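Local coordinates for pullulanase (Klebsiella oxytoca, PDB 2YOC), which probably hydrolyses the alpha-1,6-glucosidic linkages of pullulan and related branched dextrins, and is a substrate of a type 2 secretion system, at residues S635-H639 / Y669-Q674; F662-G668 / Y690-W696. The contacts are given in a common frame with arbitrary orientation. Residue numbers count along the deposited sequence, not the author numbering.

Contact 1: S635-H639 / Y669-Q674; sequences SAPEH and YHPKAQ
In the (beta/alpha)8 barrel of this pullulanase, two helix-leading loops pack by proline contacts. Segment 635-639 runs from strand 633-634 to helix 640-655, and 669-674 runs into helix 672-683. The CA atoms of P637 and H670 lie 5.7 Å apart, those of E638 and P671 6.2 Å. S635 turns its hydroxyl to the carbonyls of Y593 and N594. A type I turn follows from A636, closed by H639 N to A636 O at 3.0 Å. P637 (C-gamma endo) fills the interface: its CG lies 3.8 Å from P671 CD and, in a CH-pi contact, 4.1 Å from the H670 ring centroid. E638 rests its CA 3.8 Å from P671 CG, while its carboxylate forms a salt bridge with R618, which also bonds Y669 O. H639 and P671 occupy the N-cap positions before their helices; Q674 N bonds P671 O at 2.9 Å. H670 (chi1 m) and Q674 (chi1 t) are locked together by H670 ND1 donating to Q674 OE1 at 2.7 Å, and P637 CB lies 3.4 Å from that same OE1.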
loop_
_atom_site.group_PDB
_atom_site.type_symbol
_atom_site.label_atom_id
_atom_site.label_comp_id
_atom_site.label_asym_id
_atom_site.label_seq_id
_atom_site.Cartn_x
_atom_site.Cartn_y
_atom_site.Cartn_z
ATOM N N SER B 635 9.360 -24.087 -31.448
ATOM C CA SER B 635 8.991 -23.586 -32.755
ATOM C C SER B 635 9.083 -22.065 -32.736
ATOM O O SER B 635 9.187 -21.466 -31.658
ATOM C CB SER B 635 7.577 -24.025 -33.082
ATOM O OG SER B 635 6.643 -23.319 -32.287
ATOM N N ALA B 636 9.015 -21.439 -33.919
ATOM C CA ALA B 636 9.114 -19.995 -34.061
ATOM C C ALA B 636 7.882 -19.399 -34.693
ATOM O O ALA B 636 7.940 -18.996 -35.862
ATOM C CB ALA B 636 10.353 -19.616 -34.863
ATOM N N PRO B 637 6.769 -19.246 -33.938
ATOM C CA PRO B 637 5.584 -18.584 -34.519
ATOM C C PRO B 637 5.834 -17.130 -34.947
ATOM O O PRO B 637 5.000 -16.557 -35.662
ATOM C CB PRO B 637 4.535 -18.686 -33.410
ATOM C CG PRO B 637 5.302 -18.881 -32.152
ATOM C CD PRO B 637 6.545 -19.621 -32.524
ATOM N N GLU B 638 6.981 -16.536 -34.541
ATOM C CA GLU B 638 7.349 -15.163 -34.912
ATOM C C GLU B 638 7.773 -15.047 -36.397
ATOM O O GLU B 638 7.770 -13.949 -36.961
ATOM C CB GLU B 638 8.444 -14.605 -33.970
ATOM C CG GLU B 638 9.720 -15.427 -33.906
ATOM C CD GLU B 638 9.811 -16.402 -32.758
ATOM O OE1 GLU B 638 8.829 -17.141 -32.524
ATOM O OE2 GLU B 638 10.858 -16.406 -32.069
ATOM N N HIS B 639 8.173 -16.182 -37.009
ATOM C CA HIS B 639 8.577 -16.211 -38.410
ATOM C C HIS B 639 7.354 -16.394 -39.298
ATOM O O HIS B 639 6.481 -17.234 -39.024
ATOM C CB HIS B 639 9.646 -17.269 -38.663
ATOM C CG HIS B 639 10.880 -17.093 -37.821
ATOM N ND1 HIS B 639 11.814 -18.110 -37.702
ATOM C CD2 HIS B 639 11.286 -16.036 -37.079
ATOM C CE1 HIS B 639 12.758 -17.633 -36.910
ATOM N NE2 HIS B 639 12.479 -16.392 -36.508
ATOM N N TYR B 669 4.472 -18.369 -25.594
ATOM C CA TYR B 669 5.599 -18.551 -26.503
ATOM C C TYR B 669 5.279 -18.000 -27.871
ATOM O O TYR B 669 6.181 -17.833 -28.685
ATOM C CB TYR B 669 6.020 -20.020 -26.553
ATOM C CG TYR B 669 6.746 -20.417 -25.287
ATOM C CD1 TYR B 669 6.048 -20.864 -24.171
ATOM C CD2 TYR B 669 8.131 -20.308 -25.190
ATOM C CE1 TYR B 669 6.707 -21.179 -22.986
ATOM C CE2 TYR B 669 8.802 -20.647 -24.019
ATOM C CZ TYR B 669 8.083 -21.046 -22.906
ATOM O OH TYR B 669 8.737 -21.379 -21.742
ATOM N N HIS B 670 4.005 -17.680 -28.118
ATOM C CA HIS B 670 3.575 -17.079 -29.367
ATOM C C HIS B 670 3.505 -15.551 -29.216
ATOM O O HIS B 670 3.059 -15.045 -28.169
ATOM C CB HIS B 670 2.150 -17.541 -29.746
ATOM C CG HIS B 670 1.988 -18.996 -30.051
ATOM N ND1 HIS B 670 1.580 -19.417 -31.299
ATOM C CD2 HIS B 670 2.106 -20.077 -29.240
ATOM C CE1 HIS B 670 1.508 -20.738 -31.222
ATOM N NE2 HIS B 670 1.831 -21.179 -30.008
ATOM N N PRO B 671 3.833 -14.816 -30.300
ATOM C CA PRO B 671 3.623 -13.351 -30.298
ATOM C C PRO B 671 2.130 -13.010 -30.324
ATOM O O PRO B 671 1.398 -13.520 -31.172
ATOM C CB PRO B 671 4.252 -12.893 -31.631
ATOM C CG PRO B 671 5.061 -14.068 -32.085
ATOM C CD PRO B 671 4.368 -15.275 -31.587
ATOM N N LYS B 672 1.677 -12.137 -29.426
ATOM C CA LYS B 672 0.301 -11.658 -29.390
ATOM C C LYS B 672 -0.176 -11.307 -30.812
ATOM O O LYS B 672 -1.311 -11.654 -31.161
ATOM C CB LYS B 672 0.214 -10.425 -28.472
ATOM C CG LYS B 672 -0.956 -9.459 -28.701
ATOM C CD LYS B 672 -1.078 -8.421 -27.557
ATOM C CE LYS B 672 -2.072 -7.328 -27.875
ATOM N NZ LYS B 672 -1.795 -6.120 -27.068
ATOM N N ALA B 673 0.689 -10.676 -31.644
ATOM C CA ALA B 673 0.304 -10.274 -32.999
ATOM C C ALA B 673 -0.093 -11.434 -33.930
ATOM O O ALA B 673 -1.010 -11.299 -34.759
ATOM C CB ALA B 673 1.366 -9.408 -33.633
ATOM N N GLN B 674 0.566 -12.577 -33.741
ATOM C CA GLN B 674 0.351 -13.816 -34.476
ATOM C C GLN B 674 -1.022 -14.373 -34.047
ATOM O O GLN B 674 -1.911 -14.544 -34.899
ATOM C CB GLN B 674 1.504 -14.777 -34.119
ATOM C CG GLN B 674 1.671 -15.945 -35.004
ATOM C CD GLN B 674 0.963 -17.116 -34.426
ATOM O OE1 GLN B 674 1.348 -17.630 -33.364
ATOM N NE2 GLN B 674 -0.071 -17.576 -35.133
#

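Contact 2: F662-G668 / Y690-W696; sequences FRFDLMG and YFFGEGW
Strands 662-664 and 690-693 are parallel neighbours in the (beta/alpha)8 barrel, joined by a beta-alpha-beta crossover; their axes approach to 4.3 Å at -25°. F662 pairs with F691, R663 with F692 and F664 with G693 (CA-CA 5.1, 4.9 and 4.2 Å). Hydrogen bonds alternate: F662 N to Y690 O (2.9 Å), F692 N to F662 O (3.0 Å), F664 N to F692 O (2.8 Å) and E694 N to F664 O (3.2 Å). Beyond the strands, L666, in left-handed helical conformation, gives its N to E694 OE1 at 3.0 Å, and G668 N reaches E694 O at 3.3 Å. A CB on G668 or G693 would clash, 2.1 Å from W696 O or 2.7 Å from F664 O, so the close backbone approach depends on their absence. R663 bridges two carboxylates, NH2 to E694 OE2 at 3.0 Å and NH1 to D665 OD1 at 3.6 Å, offsetting the like-charged acceptors D665 OD1 and E694 OE1, 3.2 Å apart and not hydrogen-bonded. Outside, R663 NH1 forms a salt bridge with D590 and E694 OE2 one with K820, while N594 ND2 hydrogen-bonds D665 OD2. In related GH13 enzymes these strand-end acids are nucleophile and acid/base, consistent with an active site here. R663 CB sits 3.8 Å from the F692 ring centroid, over its face. F662 and F664 pack on helix 640-655, F691 on helix 672-683; outward backbone bonds join R663 and D665 to strand 586-591, F691 and G693 to G718 of strand 718-720.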
loop_
_atom_site.group_PDB
_atom_site.type_symbol
_atom_site.label_atom_id
_atom_site.label_comp_id
_atom_site.label_asym_id
_atom_site.label_seq_id
_atom_site.Cartn_x
_atom_site.Cartn_y
_atom_site.Cartn_z
ATOM N N PHE B 662 -10.428 -23.397 -29.976
ATOM C CA PHE B 662 -9.051 -23.853 -29.858
ATOM C C PHE B 662 -8.371 -23.374 -28.617
ATOM O O PHE B 662 -8.479 -22.199 -28.296
ATOM C CB PHE B 662 -8.259 -23.388 -31.076
ATOM C CG PHE B 662 -8.757 -23.974 -32.378
ATOM C CD1 PHE B 662 -8.420 -25.278 -32.749
ATOM C CD2 PHE B 662 -9.559 -23.229 -33.229
ATOM C CE1 PHE B 662 -8.874 -25.818 -33.949
ATOM C CE2 PHE B 662 -10.023 -23.778 -34.427
ATOM C CZ PHE B 662 -9.665 -25.062 -34.784
ATOM N N ARG B 663 -7.666 -24.286 -27.907
ATOM C CA ARG B 663 -6.858 -24.015 -26.701
ATOM C C ARG B 663 -5.384 -24.202 -27.042
ATOM O O ARG B 663 -4.926 -25.315 -27.340
ATOM C CB ARG B 663 -7.295 -24.857 -25.501
ATOM C CG ARG B 663 -6.397 -24.771 -24.268
ATOM C CD ARG B 663 -5.666 -26.086 -24.096
ATOM N NE ARG B 663 -4.967 -26.275 -22.826
ATOM C CZ ARG B 663 -3.704 -26.686 -22.729
ATOM N NH1 ARG B 663 -2.987 -26.916 -23.822
ATOM N NH2 ARG B 663 -3.144 -26.861 -21.539
ATOM N N PHE B 664 -4.659 -23.092 -27.026
ATOM C CA PHE B 664 -3.251 -23.085 -27.379
ATOM C C PHE B 664 -2.346 -23.491 -26.217
ATOM O O PHE B 664 -2.338 -22.819 -25.169
ATOM C CB PHE B 664 -2.856 -21.712 -27.912
ATOM C CG PHE B 664 -3.494 -21.409 -29.234
ATOM C CD1 PHE B 664 -4.805 -20.940 -29.304
ATOM C CD2 PHE B 664 -2.790 -21.579 -30.412
ATOM C CE1 PHE B 664 -5.405 -20.663 -30.530
ATOM C CE2 PHE B 664 -3.376 -21.266 -31.636
ATOM C CZ PHE B 664 -4.685 -20.821 -31.687
ATOM N N ASP B 665 -1.580 -24.579 -26.401
ATOM C CA ASP B 665 -0.616 -24.994 -25.387
ATOM C C ASP B 665 0.497 -23.920 -25.337
ATOM O O ASP B 665 0.884 -23.376 -26.388
ATOM C CB ASP B 665 -0.039 -26.400 -25.683
ATOM C CG ASP B 665 0.957 -26.910 -24.651
ATOM O OD1 ASP B 665 0.544 -27.155 -23.492
ATOM O OD2 ASP B 665 2.143 -27.102 -25.014
ATOM N N LEU B 666 0.940 -23.561 -24.099
ATOM C CA LEU B 666 1.986 -22.565 -23.813
ATOM C C LEU B 666 1.945 -21.367 -24.768
ATOM O O LEU B 666 2.956 -21.014 -25.393
ATOM C CB LEU B 666 3.385 -23.248 -23.787
ATOM C CG LEU B 666 3.657 -24.203 -22.609
ATOM C CD1 LEU B 666 4.857 -25.118 -22.903
ATOM C CD2 LEU B 666 3.812 -23.434 -21.281
HETATM N N MSE B 667 0.751 -20.777 -24.906
HETATM C CA MSE B 667 0.474 -19.650 -25.792
HETATM C C MSE B 667 1.405 -18.429 -25.588
HETATM O O MSE B 667 1.630 -17.673 -26.533
HETATM C CB MSE B 667 -1.025 -19.288 -25.733
HETATM C CG MSE B 667 -1.479 -18.262 -26.755
HETATM SE SE MSE B 667 -3.387 -17.966 -26.591
HETATM C CE MSE B 667 -3.498 -17.343 -24.832
ATOM N N GLY B 668 1.978 -18.288 -24.395
ATOM C CA GLY B 668 2.923 -17.219 -24.074
ATOM C C GLY B 668 4.161 -17.204 -24.968
ATOM O O GLY B 668 4.823 -16.167 -25.109
ATOM N N TYR B 690 -13.814 -19.500 -30.922
ATOM C CA TYR B 690 -13.202 -19.064 -29.686
ATOM C C TYR B 690 -11.753 -19.517 -29.597
ATOM O O TYR B 690 -11.439 -20.650 -29.940
ATOM C CB TYR B 690 -14.034 -19.539 -28.476
ATOM C CG TYR B 690 -13.586 -18.967 -27.155
ATOM C CD1 TYR B 690 -13.608 -17.595 -26.923
ATOM C CD2 TYR B 690 -13.112 -19.795 -26.142
ATOM C CE1 TYR B 690 -13.168 -17.062 -25.716
ATOM C CE2 TYR B 690 -12.697 -19.276 -24.917
ATOM C CZ TYR B 690 -12.737 -17.911 -24.705
ATOM O OH TYR B 690 -12.310 -17.405 -23.510
ATOM N N PHE B 691 -10.861 -18.595 -29.188
ATOM C CA PHE B 691 -9.424 -18.884 -28.990
ATOM C C PHE B 691 -9.103 -18.606 -27.531
ATOM O O PHE B 691 -9.520 -17.586 -26.977
ATOM C CB PHE B 691 -8.513 -17.981 -29.871
ATOM C CG PHE B 691 -8.277 -18.333 -31.327
ATOM C CD1 PHE B 691 -9.197 -19.104 -32.038
ATOM C CD2 PHE B 691 -7.172 -17.826 -32.010
ATOM C CE1 PHE B 691 -8.984 -19.406 -33.383
ATOM C CE2 PHE B 691 -6.966 -18.116 -33.355
ATOM C CZ PHE B 691 -7.877 -18.895 -34.037
ATOM N N PHE B 692 -8.391 -19.519 -26.906
ATOM C CA PHE B 692 -7.907 -19.370 -25.548
ATOM C C PHE B 692 -6.686 -20.258 -25.401
ATOM O O PHE B 692 -6.393 -21.033 -26.322
ATOM C CB PHE B 692 -9.000 -19.604 -24.503
ATOM C CG PHE B 692 -9.419 -21.032 -24.303
ATOM C CD1 PHE B 692 -10.152 -21.699 -25.274
ATOM C CD2 PHE B 692 -9.147 -21.690 -23.112
ATOM C CE1 PHE B 692 -10.557 -23.017 -25.075
ATOM C CE2 PHE B 692 -9.554 -23.007 -22.917
ATOM C CZ PHE B 692 -10.256 -23.663 -23.898
ATOM N N GLY B 693 -5.914 -20.043 -24.344
ATOM C CA GLY B 693 -4.694 -20.807 -24.123
ATOM C C GLY B 693 -4.040 -20.513 -22.795
ATOM O O GLY B 693 -4.626 -19.836 -21.945
ATOM N N GLU B 694 -2.831 -21.050 -22.599
ATOM C CA GLU B 694 -2.049 -20.847 -21.390
ATOM C C GLU B 694 -1.161 -19.655 -21.685
ATOM O O GLU B 694 -0.148 -19.789 -22.369
ATOM C CB GLU B 694 -1.187 -22.072 -21.070
ATOM C CG GLU B 694 -1.943 -23.382 -20.907
ATOM C CD GLU B 694 -1.003 -24.561 -20.719
ATOM O OE1 GLU B 694 -0.035 -24.687 -21.512
ATOM O OE2 GLU B 694 -1.213 -25.339 -19.756
ATOM N N GLY B 695 -1.589 -18.489 -21.207
ATOM C CA GLY B 695 -0.886 -17.233 -21.395
ATOM C C GLY B 695 0.066 -16.910 -20.269
ATOM O O GLY B 695 0.131 -15.752 -19.889
ATOM N N TRP B 696 0.850 -17.901 -19.756
ATOM C CA TRP B 696 1.846 -17.657 -18.695
ATOM C C TRP B 696 3.053 -16.911 -19.288
ATOM O O TRP B 696 3.202 -16.925 -20.519
ATOM C CB TRP B 696 2.361 -18.971 -18.061
ATOM C CG TRP B 696 1.387 -20.118 -17.935
ATOM C CD1 TRP B 696 1.570 -21.394 -18.385
ATOM C CD2 TRP B 696 0.145 -20.125 -17.209
ATOM N NE1 TRP B 696 0.498 -22.177 -18.040
ATOM C CE2 TRP B 696 -0.392 -21.425 -17.311
ATOM C CE3 TRP B 696 -0.602 -19.136 -16.541
ATOM C CZ2 TRP B 696 -1.627 -21.775 -16.745
ATOM C CZ3 TRP B 696 -1.811 -19.490 -15.962
ATOM C CH2 TRP B 696 -2.305 -20.801 -16.053
#

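The two contacts alternate along the chain: 669-674 follows directly on 662-668, and helix 672-683 then leads to strand 690-693, so both involve the same beta-alpha-beta unit. Their centres are 12 Å apart, and apart from that sequence junction the segments do not touch. Both are largely buried, but contact 2 covers 672 Å² against 208 Å² for contact 1. Contact 2 joins barrel strands through main-chain hydrogen bonds and ends in a charged network; contact 1 joins the loops entering two of the surrounding helices through proline and histidine packing. Helix 640-655 receives side chains from both, P637 and Q674 in one, F662 and F664 in the other.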